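Side-chain contacts in LbaCas13a H328A (C2c2) (Lachnospiraceae bacterium NK4A179, PDB 5WLH), which binds a CRISPR guide RNA, here as its precursor, and probably, as in other Cas13a enzymes, cleaves RNA once the guide pairs with a target: residues 191-194 and 195-199; 1059-1062 and 1063-1066; 932-935 and 936-939; 281-284 and 285-289. All coordinates share one frame; numbering follows the deposited sequence.

Contact 1 of 4, residues 191-194 and 195-199. With nucleotides of chain B.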
loop_
_atom_site.group_PDB
_atom_site.type_symbol
_atom_site.label_atom_id
_atom_site.label_comp_id
_atom_site.label_asym_id
_atom_site.label_seq_id
_atom_site.Cartn_x
_atom_site.Cartn_y
_atom_site.Cartn_z
ATOM N N CYS A 191 -22.600 -16.354 -18.542
ATOM C CA CYS A 191 -22.409 -17.308 -17.445
ATOM C C CYS A 191 -23.437 -17.042 -16.347
ATOM O O CYS A 191 -23.138 -16.541 -15.259
ATOM C CB CYS A 191 -20.988 -17.223 -16.900
ATOM S SG CYS A 191 -19.784 -18.252 -17.753
ATOM N N ARG A 192 -24.680 -17.373 -16.669
ATOM C CA ARG A 192 -25.768 -17.426 -15.703
ATOM C C ARG A 192 -26.424 -18.785 -15.861
ATOM O O ARG A 192 -26.401 -19.358 -16.950
ATOM C CB ARG A 192 -26.773 -16.291 -15.929
ATOM C CG ARG A 192 -26.143 -14.917 -15.752
ATOM C CD ARG A 192 -26.545 -13.976 -16.856
ATOM N NE ARG A 192 -27.858 -13.417 -16.582
ATOM C CZ ARG A 192 -28.087 -12.151 -16.246
ATOM N NH1 ARG A 192 -27.091 -11.272 -16.159
ATOM N NH2 ARG A 192 -29.324 -11.765 -16.024
ATOM N N GLU A 193 -26.986 -19.307 -14.767
ATOM C CA GLU A 193 -27.430 -20.700 -14.762
ATOM C C GLU A 193 -28.362 -21.006 -15.934
ATOM O O GLU A 193 -28.155 -21.974 -16.670
ATOM C CB GLU A 193 -28.113 -21.028 -13.438
ATOM C CG GLU A 193 -28.573 -22.473 -13.335
ATOM C CD GLU A 193 -29.791 -22.634 -12.440
ATOM O OE1 GLU A 193 -30.887 -22.168 -12.828
ATOM O OE2 GLU A 193 -29.646 -23.220 -11.344
ATOM N N ARG A 194 -29.393 -20.184 -16.131
ATOM C CA ARG A 194 -30.400 -20.535 -17.132
ATOM C C ARG A 194 -29.862 -20.362 -18.547
ATOM O O ARG A 194 -30.269 -21.092 -19.464
ATOM C CB ARG A 194 -31.664 -19.698 -16.933
ATOM C CG ARG A 194 -32.476 -20.077 -15.672
ATOM C CD ARG A 194 -33.830 -19.382 -15.675
ATOM N NE ARG A 194 -34.704 -19.943 -16.697
ATOM C CZ ARG A 194 -35.459 -21.027 -16.530
ATOM N NH1 ARG A 194 -35.466 -21.673 -15.366
ATOM N NH2 ARG A 194 -36.210 -21.461 -17.528
ATOM N N VAL A 195 -28.947 -19.415 -18.741
ATOM C CA VAL A 195 -28.357 -19.215 -20.059
ATOM C C VAL A 195 -27.438 -20.372 -20.393
ATOM O O VAL A 195 -27.457 -20.899 -21.515
ATOM C CB VAL A 195 -27.607 -17.868 -20.121
ATOM C CG1 VAL A 195 -26.941 -17.712 -21.488
ATOM C CG2 VAL A 195 -28.548 -16.706 -19.839
ATOM N N LYS A 196 -26.633 -20.800 -19.415
ATOM C CA LYS A 196 -25.744 -21.937 -19.620
ATOM C C LYS A 196 -26.543 -23.204 -19.873
ATOM O O LYS A 196 -26.180 -24.019 -20.727
ATOM C CB LYS A 196 -24.835 -22.131 -18.404
ATOM C CG LYS A 196 -23.860 -20.988 -18.147
ATOM C CD LYS A 196 -23.161 -21.144 -16.793
ATOM C CE LYS A 196 -22.445 -22.482 -16.690
ATOM N NZ LYS A 196 -21.605 -22.564 -15.466
ATOM N N ARG A 197 -27.630 -23.389 -19.130
ATOM C CA ARG A 197 -28.469 -24.561 -19.356
ATOM C C ARG A 197 -29.125 -24.507 -20.728
ATOM O O ARG A 197 -29.256 -25.538 -21.394
ATOM C CB ARG A 197 -29.521 -24.677 -18.259
ATOM C CG ARG A 197 -28.938 -25.101 -16.917
ATOM C CD ARG A 197 -29.929 -24.841 -15.792
ATOM N NE ARG A 197 -31.059 -25.766 -15.839
ATOM C CZ ARG A 197 -32.199 -25.601 -15.171
ATOM N NH1 ARG A 197 -32.378 -24.540 -14.387
ATOM N NH2 ARG A 197 -33.162 -26.500 -15.284
ATOM N N GLY A 198 -29.550 -23.318 -21.163
ATOM C CA GLY A 198 -30.084 -23.186 -22.508
ATOM C C GLY A 198 -29.053 -23.535 -23.564
ATOM O O GLY A 198 -29.352 -24.223 -24.549
ATOM N N LEU A 199 -27.814 -23.090 -23.360
ATOM C CA LEU A 199 -26.765 -23.394 -24.323
ATOM C C LEU A 199 -26.459 -24.883 -24.349
ATOM O O LEU A 199 -26.314 -25.475 -25.424
ATOM C CB LEU A 199 -25.510 -22.598 -23.977
ATOM C CG LEU A 199 -24.279 -22.892 -24.820
ATOM C CD1 LEU A 199 -24.617 -22.789 -26.312
ATOM C CD2 LEU A 199 -23.203 -21.892 -24.433
ATOM P P A B 20 -29.445 -8.153 -14.916
ATOM O OP1 A B 20 -29.371 -6.886 -15.674
ATOM O OP2 A B 20 -29.904 -9.436 -15.500
ATOM O "O5'" A B 20 -27.994 -8.403 -14.329
ATOM C "C5'" A B 20 -27.247 -7.339 -13.767
ATOM C "C4'" A B 20 -26.025 -7.865 -13.066
ATOM O "O4'" A B 20 -26.417 -8.675 -11.932
ATOM C "C3'" A B 20 -25.158 -8.799 -13.877
ATOM O "O3'" A B 20 -24.346 -8.125 -14.809
ATOM C "C2'" A B 20 -24.388 -9.535 -12.791
ATOM O "O2'" A B 20 -23.383 -8.697 -12.233
ATOM C "C1'" A B 20 -25.487 -9.722 -11.749
ATOM N N9 A B 20 -26.193 -11.002 -11.954
ATOM C C8 A B 20 -27.374 -11.227 -12.623
ATOM N N7 A B 20 -27.726 -12.491 -12.648
ATOM C C5 A B 20 -26.715 -13.134 -11.945
ATOM C C6 A B 20 -26.487 -14.479 -11.615
ATOM N N6 A B 20 -27.296 -15.479 -11.947
ATOM N N1 A B 20 -25.380 -14.775 -10.917
ATOM C C2 A B 20 -24.548 -13.784 -10.573
ATOM N N3 A B 20 -24.646 -12.485 -10.834
ATOM C C4 A B 20 -25.764 -12.228 -11.524
#

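Contact 2 of 4, residues 1059-1062 and 1063-1066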
loop_
_atom_site.group_PDB
_atom_site.type_symbol
_atom_site.label_atom_id
_atom_site.label_comp_id
_atom_site.label_asym_id
_atom_site.label_seq_id
_atom_site.Cartn_x
_atom_site.Cartn_y
_atom_site.Cartn_z
ATOM N N ARG A 1059 27.374 -16.702 10.366
ATOM C CA ARG A 1059 28.573 -15.915 10.139
ATOM C C ARG A 1059 29.272 -16.357 8.860
ATOM O O ARG A 1059 29.251 -17.530 8.485
ATOM C CB ARG A 1059 29.523 -16.048 11.325
ATOM C CG ARG A 1059 28.962 -15.497 12.612
ATOM C CD ARG A 1059 30.048 -15.308 13.636
ATOM N NE ARG A 1059 30.521 -16.585 14.160
ATOM C CZ ARG A 1059 31.538 -16.711 15.008
ATOM N NH1 ARG A 1059 32.194 -15.635 15.428
ATOM N NH2 ARG A 1059 31.898 -17.914 15.435
ATOM N N VAL A 1060 29.883 -15.388 8.177
ATOM C CA VAL A 1060 30.757 -15.709 7.061
ATOM C C VAL A 1060 31.870 -16.624 7.554
ATOM O O VAL A 1060 32.426 -16.429 8.644
ATOM C CB VAL A 1060 31.317 -14.425 6.431
ATOM C CG1 VAL A 1060 32.199 -14.754 5.217
ATOM C CG2 VAL A 1060 30.172 -13.486 6.036
ATOM N N SER A 1061 32.186 -17.634 6.758
ATOM C CA SER A 1061 33.133 -18.674 7.121
ATOM C C SER A 1061 34.323 -18.656 6.175
ATOM O O SER A 1061 34.300 -18.034 5.109
ATOM C CB SER A 1061 32.470 -20.052 7.067
ATOM O OG SER A 1061 32.128 -20.356 5.729
ATOM N N ARG A 1062 35.372 -19.378 6.575
ATOM C CA ARG A 1062 36.500 -19.598 5.676
ATOM C C ARG A 1062 36.035 -20.212 4.359
ATOM O O ARG A 1062 36.415 -19.750 3.276
ATOM C CB ARG A 1062 37.544 -20.490 6.356
ATOM C CG ARG A 1062 38.748 -20.806 5.477
ATOM C CD ARG A 1062 39.829 -21.547 6.258
ATOM N NE ARG A 1062 40.607 -20.661 7.122
ATOM C CZ ARG A 1062 41.588 -19.868 6.696
ATOM N NH1 ARG A 1062 41.911 -19.830 5.407
ATOM N NH2 ARG A 1062 42.243 -19.104 7.559
ATOM N N SER A 1063 35.185 -21.241 4.433
ATOM C CA SER A 1063 34.764 -21.925 3.215
ATOM C C SER A 1063 33.966 -21.005 2.300
ATOM O O SER A 1063 34.004 -21.169 1.074
ATOM C CB SER A 1063 33.953 -23.181 3.554
ATOM O OG SER A 1063 32.737 -22.863 4.200
ATOM N N ASP A 1064 33.246 -20.035 2.873
ATOM C CA ASP A 1064 32.626 -18.989 2.059
ATOM C C ASP A 1064 33.681 -18.204 1.294
ATOM O O ASP A 1064 33.543 -17.956 0.091
ATOM C CB ASP A 1064 31.816 -18.037 2.943
ATOM C CG ASP A 1064 30.554 -18.668 3.496
ATOM O OD1 ASP A 1064 29.994 -19.571 2.838
ATOM O OD2 ASP A 1064 30.124 -18.246 4.593
ATOM N N ILE A 1065 34.732 -17.775 1.996
ATOM C CA ILE A 1065 35.786 -16.983 1.378
ATOM C C ILE A 1065 36.539 -17.823 0.358
ATOM O O ILE A 1065 36.931 -17.335 -0.707
ATOM C CB ILE A 1065 36.716 -16.419 2.464
ATOM C CG1 ILE A 1065 35.929 -15.496 3.408
ATOM C CG2 ILE A 1065 37.879 -15.686 1.850
ATOM C CD1 ILE A 1065 36.562 -15.330 4.750
ATOM N N VAL A 1066 36.723 -19.106 0.660
ATOM C CA VAL A 1066 37.307 -20.030 -0.304
ATOM C C VAL A 1066 36.454 -20.088 -1.566
ATOM O O VAL A 1066 36.956 -19.934 -2.686
ATOM C CB VAL A 1066 37.467 -21.418 0.338
ATOM C CG1 VAL A 1066 37.755 -22.481 -0.719
ATOM C CG2 VAL A 1066 38.547 -21.371 1.418
#

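Contact 3 of 4, residues 932-935 and 936-939. With nucleotides of chain B.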
loop_
_atom_site.group_PDB
_atom_site.type_symbol
_atom_site.label_atom_id
_atom_site.label_comp_id
_atom_site.label_asym_id
_atom_site.label_seq_id
_atom_site.Cartn_x
_atom_site.Cartn_y
_atom_site.Cartn_z
ATOM N N VAL A 932 -0.560 15.484 -5.728
ATOM C CA VAL A 932 -1.286 16.732 -5.523
ATOM C C VAL A 932 -1.342 17.523 -6.824
ATOM O O VAL A 932 -2.387 18.067 -7.191
ATOM C CB VAL A 932 -0.636 17.535 -4.382
ATOM C CG1 VAL A 932 -1.202 18.949 -4.318
ATOM C CG2 VAL A 932 -0.821 16.802 -3.027
ATOM N N TRP A 933 -0.220 17.596 -7.543
ATOM C CA TRP A 933 -0.220 18.292 -8.829
ATOM C C TRP A 933 -1.227 17.663 -9.784
ATOM O O TRP A 933 -1.978 18.369 -10.470
ATOM C CB TRP A 933 1.194 18.258 -9.416
ATOM C CG TRP A 933 1.337 18.673 -10.876
ATOM C CD1 TRP A 933 1.591 19.940 -11.356
ATOM C CD2 TRP A 933 1.275 17.818 -12.020
ATOM N NE1 TRP A 933 1.680 19.916 -12.732
ATOM C CE2 TRP A 933 1.475 18.631 -13.165
ATOM C CE3 TRP A 933 1.056 16.450 -12.196
ATOM C CZ2 TRP A 933 1.477 18.110 -14.456
ATOM C CZ3 TRP A 933 1.046 15.936 -13.478
ATOM C CH2 TRP A 933 1.260 16.768 -14.598
ATOM N N ASP A 934 -1.269 16.332 -9.822
ATOM C CA ASP A 934 -2.132 15.650 -10.777
ATOM C C ASP A 934 -3.604 15.866 -10.448
ATOM O O ASP A 934 -4.441 15.996 -11.352
ATOM C CB ASP A 934 -1.787 14.160 -10.795
ATOM C CG ASP A 934 -2.471 13.428 -11.924
ATOM O OD1 ASP A 934 -2.131 13.707 -13.095
ATOM O OD2 ASP A 934 -3.344 12.580 -11.648
ATOM N N ILE A 935 -3.939 15.907 -9.160
ATOM C CA ILE A 935 -5.319 16.163 -8.755
ATOM C C ILE A 935 -5.751 17.554 -9.189
ATOM O O ILE A 935 -6.844 17.743 -9.737
ATOM C CB ILE A 935 -5.483 16.007 -7.240
ATOM C CG1 ILE A 935 -5.162 14.570 -6.797
ATOM C CG2 ILE A 935 -6.929 16.386 -6.851
ATOM C CD1 ILE A 935 -4.777 14.485 -5.320
ATOM N N TYR A 936 -4.922 18.556 -8.893
ATOM C CA TYR A 936 -5.283 19.910 -9.278
ATOM C C TYR A 936 -5.364 20.027 -10.791
ATOM O O TYR A 936 -6.225 20.736 -11.323
ATOM C CB TYR A 936 -4.273 20.888 -8.699
ATOM C CG TYR A 936 -4.548 21.183 -7.238
ATOM C CD1 TYR A 936 -5.767 21.721 -6.835
ATOM C CD2 TYR A 936 -3.609 20.897 -6.264
ATOM C CE1 TYR A 936 -6.027 21.978 -5.501
ATOM C CE2 TYR A 936 -3.861 21.160 -4.922
ATOM C CZ TYR A 936 -5.065 21.693 -4.553
ATOM O OH TYR A 936 -5.319 21.955 -3.229
ATOM N N ARG A 937 -4.466 19.338 -11.495
ATOM C CA ARG A 937 -4.503 19.329 -12.953
ATOM C C ARG A 937 -5.846 18.817 -13.458
ATOM O O ARG A 937 -6.465 19.419 -14.345
ATOM C CB ARG A 937 -3.367 18.454 -13.482
ATOM C CG ARG A 937 -3.291 18.342 -14.988
ATOM C CD ARG A 937 -2.200 17.326 -15.374
ATOM N NE ARG A 937 -2.552 15.948 -15.032
ATOM C CZ ARG A 937 -3.429 15.198 -15.694
ATOM N NH1 ARG A 937 -4.071 15.686 -16.753
ATOM N NH2 ARG A 937 -3.682 13.959 -15.289
ATOM N N ARG A 938 -6.308 17.693 -12.903
ATOM C CA ARG A 938 -7.553 17.094 -13.361
ATOM C C ARG A 938 -8.765 17.877 -12.874
ATOM O O ARG A 938 -9.736 18.038 -13.619
ATOM C CB ARG A 938 -7.614 15.622 -12.928
ATOM C CG ARG A 938 -6.638 14.734 -13.725
ATOM C CD ARG A 938 -6.740 13.256 -13.326
ATOM N NE ARG A 938 -6.011 12.990 -12.079
ATOM C CZ ARG A 938 -6.597 12.822 -10.897
ATOM N NH1 ARG A 938 -7.912 12.902 -10.794
ATOM N NH2 ARG A 938 -5.865 12.582 -9.812
ATOM N N ALA A 939 -8.714 18.406 -11.644
ATOM C CA ALA A 939 -9.769 19.315 -11.203
ATOM C C ALA A 939 -9.855 20.515 -12.137
ATOM O O ALA A 939 -10.948 20.920 -12.545
ATOM C CB ALA A 939 -9.516 19.774 -9.766
ATOM P P A B 25 -8.973 5.644 -10.263
ATOM O OP1 A B 25 -9.259 6.901 -11.016
ATOM O OP2 A B 25 -8.982 4.344 -10.970
ATOM O "O5'" A B 25 -7.557 5.833 -9.575
ATOM C "C5'" A B 25 -7.058 4.897 -8.629
ATOM C "C4'" A B 25 -6.439 5.602 -7.453
ATOM O "O4'" A B 25 -5.170 6.197 -7.840
ATOM C "C3'" A B 25 -7.280 6.735 -6.858
ATOM O "O3'" A B 25 -7.122 6.723 -5.445
ATOM C "C2'" A B 25 -6.595 7.987 -7.384
ATOM O "O2'" A B 25 -6.784 9.134 -6.579
ATOM C "C1'" A B 25 -5.142 7.538 -7.388
ATOM N N9 A B 25 -4.280 8.354 -8.234
ATOM C C8 A B 25 -4.623 9.013 -9.390
ATOM N N7 A B 25 -3.641 9.724 -9.891
ATOM C C5 A B 25 -2.600 9.517 -8.997
ATOM C C6 A B 25 -1.285 9.994 -8.966
ATOM N N6 A B 25 -0.797 10.808 -9.905
ATOM N N1 A B 25 -0.500 9.623 -7.935
ATOM C C2 A B 25 -0.994 8.809 -6.995
ATOM N N3 A B 25 -2.224 8.298 -6.922
ATOM C C4 A B 25 -2.978 8.693 -7.963
#

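Contact 4 of 4, residues 281-284 and 285-289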
loop_
_atom_site.group_PDB
_atom_site.type_symbol
_atom_site.label_atom_id
_atom_site.label_comp_id
_atom_site.label_asym_id
_atom_site.label_seq_id
_atom_site.Cartn_x
_atom_site.Cartn_y
_atom_site.Cartn_z
ATOM N N LYS A 281 -29.337 5.283 7.540
ATOM C CA LYS A 281 -28.851 6.571 8.033
ATOM C C LYS A 281 -29.471 6.908 9.383
ATOM O O LYS A 281 -28.790 7.407 10.295
ATOM C CB LYS A 281 -29.170 7.656 7.005
ATOM C CG LYS A 281 -28.783 9.047 7.440
ATOM C CD LYS A 281 -28.250 9.806 6.240
ATOM C CE LYS A 281 -29.349 10.481 5.478
ATOM N NZ LYS A 281 -29.939 11.559 6.301
ATOM N N LYS A 282 -30.761 6.609 9.543
ATOM C CA LYS A 282 -31.409 6.838 10.826
ATOM C C LYS A 282 -30.876 5.882 11.882
ATOM O O LYS A 282 -30.679 6.279 13.034
ATOM C CB LYS A 282 -32.931 6.713 10.696
ATOM C CG LYS A 282 -33.635 6.824 12.055
ATOM C CD LYS A 282 -35.115 7.134 11.904
ATOM C CE LYS A 282 -35.821 7.051 13.255
ATOM N NZ LYS A 282 -36.243 5.656 13.561
ATOM N N PHE A 283 -30.613 4.626 11.504
ATOM C CA PHE A 283 -29.962 3.697 12.420
ATOM C C PHE A 283 -28.655 4.274 12.951
ATOM O O PHE A 283 -28.364 4.176 14.147
ATOM C CB PHE A 283 -29.709 2.352 11.727
ATOM C CG PHE A 283 -28.925 1.368 12.556
ATOM C CD1 PHE A 283 -27.532 1.329 12.505
ATOM C CD2 PHE A 283 -29.575 0.452 13.355
ATOM C CE1 PHE A 283 -26.824 0.421 13.258
ATOM C CE2 PHE A 283 -28.871 -0.466 14.107
ATOM C CZ PHE A 283 -27.486 -0.481 14.068
ATOM N N LEU A 284 -27.820 4.822 12.060
ATOM C CA LEU A 284 -26.524 5.334 12.505
ATOM C C LEU A 284 -26.696 6.483 13.482
ATOM O O LEU A 284 -25.935 6.609 14.450
ATOM C CB LEU A 284 -25.697 5.799 11.314
ATOM C CG LEU A 284 -25.095 4.712 10.443
ATOM C CD1 LEU A 284 -24.392 5.421 9.275
ATOM C CD2 LEU A 284 -24.123 3.818 11.234
ATOM N N SER A 285 -27.703 7.321 13.247
ATOM C CA SER A 285 -28.011 8.406 14.177
ATOM C C SER A 285 -28.480 7.867 15.529
ATOM O O SER A 285 -27.976 8.273 16.584
ATOM C CB SER A 285 -29.068 9.317 13.549
ATOM O OG SER A 285 -29.375 10.413 14.399
ATOM N N ASP A 286 -29.446 6.945 15.515
ATOM C CA ASP A 286 -30.002 6.401 16.752
ATOM C C ASP A 286 -28.990 5.580 17.523
ATOM O O ASP A 286 -29.017 5.558 18.763
ATOM C CB ASP A 286 -31.219 5.533 16.438
ATOM C CG ASP A 286 -32.389 6.347 15.964
ATOM O OD1 ASP A 286 -32.397 7.568 16.232
ATOM O OD2 ASP A 286 -33.287 5.771 15.320
ATOM N N TYR A 287 -28.105 4.876 16.814
ATOM C CA TYR A 287 -27.166 3.996 17.483
ATOM C C TYR A 287 -26.124 4.778 18.260
ATOM O O TYR A 287 -25.543 4.243 19.209
ATOM C CB TYR A 287 -26.490 3.073 16.451
ATOM C CG TYR A 287 -25.702 1.948 17.084
ATOM C CD1 TYR A 287 -26.340 0.781 17.507
ATOM C CD2 TYR A 287 -24.336 2.061 17.295
ATOM C CE1 TYR A 287 -25.637 -0.249 18.116
ATOM C CE2 TYR A 287 -23.629 1.047 17.905
ATOM C CZ TYR A 287 -24.283 -0.113 18.307
ATOM O OH TYR A 287 -23.600 -1.123 18.919
ATOM N N ALA A 288 -25.872 6.027 17.878
ATOM C CA ALA A 288 -24.866 6.848 18.549
ATOM C C ALA A 288 -25.485 7.404 19.832
ATOM O O ALA A 288 -25.842 8.578 19.936
ATOM C CB ALA A 288 -24.384 7.957 17.626
ATOM N N SER A 289 -25.630 6.514 20.809
ATOM C CA SER A 289 -26.227 6.829 22.101
ATOM C C SER A 289 -25.252 6.437 23.202
ATOM O O SER A 289 -24.782 5.294 23.238
ATOM C CB SER A 289 -27.558 6.090 22.289
ATOM O OG SER A 289 -27.886 5.973 23.668
#

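Contact 1 of 4, residues 191-194 and 195-199
Cys191 packs its CA against CD of Lys196 at 4.0 Å, just ahead of the first turn of helix 193-206. Arg192 is the N-cap residue, and its carbonyl takes the first backbone bond of the helix: Lys196 N reaches Arg192 O at 2.9 Å with an N-H...O angle of 171°, while CG of Lys196 rests close against the same oxygen. The Arg192 side chain turns to the RNA instead. Bends at chi2 and chi3 bring its guanidinium under nucleotide A20 of chain B, whose N7 stands over the centre of one guanidinium face. NH2 of Arg192 points almost straight at the A20 phosphate oxygen OP2, modelled at a doubtfully short 2.5 Å, and NH1 makes a salt bridge to another phosphate of the RNA. Glu193 comes next, its CG anti to the backbone N (chi1 -178°), which lays the chain alongside Arg197 one turn on. CG of Glu193 touches CD of Arg197 at 3.7 Å. Beyond them NH1 of Arg197 meets OE1 of Glu193 at 3.2 Å; the oxygen lies in the guanidinium plane but is approached from above its own carboxylate, the two planes standing 89° apart. Arg194 brings NH1 to 4.3 Å from NH1 of Arg197, yet each has its own acids: Asp215 and Asp221 for Arg194, Asp213 for Arg197. With a bent bond to Glu193, Arg197 is probably held more by Asp213, and the acids probably offset the charge of the two arginines, while the charge of Arg192 faces the RNA phosphates.

Contact 2 of 4, residues 1059-1062 and 1063-1066
Asp1064 reaches back to Ser1061, the residue at the N-cap of helix 1062-1075, and accepts its backbone N-H: Ser1061 N to Asp1064 OD2 measures 3.1 Å. The donor meets OD2 on the anti side, 35° out of the carboxylate plane. With CG of Asp1064 beside its own backbone N (chi1 -71°), the carboxylate swings back over the start of the helix. OG of Ser1061 lies between its backbone N and carbonyl carbon (chi1 66°), 3.1 Å from Asp1064 N, and is hydrogen-bonded to OG of Ser1063 at 3.0 Å, where either hydroxyl could give the proton. Backbone bonds close the turn, Ile1065 N to Ser1061 O and Val1066 N to Arg1062 O, the second at 2.7 Å. Beside these polar bonds, CG1 of Val1060 packs on CB of Asp1064 at 4.0 Å and on CG1 of Ile1065 at 4.2 Å, while CG of Arg1062 slants across CG2 of Val1066. The second shell then fixes the charged ends. Arg1358 makes a salt bridge to OD1 of Asp1064, helping to hold the carboxylate in place, and the guanidinium of Arg1062 is bound by Glu1002 and Ser1018. Val1060 is pinned by backbone bonds to Tyr998 and Asp1000 and packs against Ile1102 of helix 1087-1103. A serine at the N-cap whose N-H is taken by an acidic side chain three residues later fits the pattern of a capping box, here probably starting helix 1062-1075.

Contact 3 of 4, residues 932-935 and 936-939
Asp934 OD1 is gripped by two nitrogens of Arg937, NH2 at 2.7 Å and NE at 3.0 Å, a side-on hold in which both donors come from the same face of the carboxylate. The oxygen sits in the guanidinium plane, but the planes of the two groups are 43° apart. The other oxygen belongs to Arg938: its NE reaches Asp934 OD2 at 2.7 Å from above the carboxylate plane, and its NH2 adds a weak bond to the same atom. With CG of Asp934 anti to the backbone N (chi1 -170°), the carboxylate is placed between the two guanidinium groups, and this one acid serves both arginines in a salt-bridge network. The arginines touch each other too, CG of Arg938 lying over one face of the Arg937 guanidinium, toward the rim. On the flank, CD of Arg937 sits over the six-membered ring of Trp933, 4.0 Å from its centroid and 28° off the normal, a CH-pi contact. On another side of the helix, CG1 of Val932 packs on CE2 of Tyr936 at 3.5 Å, the two side chains side by side. Adenine A25 of chain B comes near the network, its N7 3.4 Å from OD2 of Asp934 and 3.6 Å from NH2 of Arg938. From outside helix 915-941, Asp40 takes Arg937 and Glu490 takes Arg938. Helix 486-517 lies against Val932, Ile935 and Tyr936, helix 805-813 takes Trp933, and Tyr38, at the end of strand 33-39, meets Arg938.

Contact 4 of 4, residues 281-284 and 285-289
Phe283 and Tyr287 meet one turn apart on the last turns of helix 268-287, which runs out into an inverse gamma turn centred on Ala288. Regular backbone bonds satisfy the first three carbonyls: Ser285 N to Lys281 O, Asp286 N to Lys282 O at 2.8 Å, and Tyr287 N to Phe283 O at 2.8 Å. The pattern then fades, since Ala288 N makes only a weak bond to Leu284 O, at 3.5 Å and 134°. That carbonyl also accepts from the hydroxyl of Tyr448, and Asn1147 ND2 serves the carbonyls of Ser285 and Ala288, so side chains take over where the helix stops supplying donors. The Tyr287 hydroxyl is hydrogen-bonded to Glu1231, and the amine of Lys281 has Glu253. Towards the exposed side, Lys282 NZ makes a weak salt bridge to Asp286 OD2 at 3.4 Å; the lysine chain turns at chi4 (-86°), and its CG also lies 3.4 Å from that oxygen. Phe283 and Tyr287 both point CG anti to the backbone N, which sends the two rings off the same side of the helix. Their planes are 20° apart and slid past each other, centroids 5.5 Å apart, with little overlap. Phe404 meets Phe283 edge to face, and helices 292-311 and 429-458 pack around the pair. The nearest ring approach is CZ of Phe283 to CD1 of Tyr287, 3.8 Å.

How the contacts relate
All four contacts are local, yet their settings differ. Contact 3 is buried and lies nearest the chain's centre, near the C-terminal end of a long helix; contacts 1, 2 and 4 are partly buried and farther out, contacts 1 and 2 both about 39 Å from that centre. Contacts 1 and 2 begin helices, contact 4 ends one. Contacts 1 and 3 are the two that meet RNA, one at a phosphate and a base, the other beside an adenine, and their centres are about 46 Å apart. Contact 2 caps with hydroxyls and a carboxylate, whereas contact 4 relies mainly on aromatic packing and outside donors. None shares a helix with another.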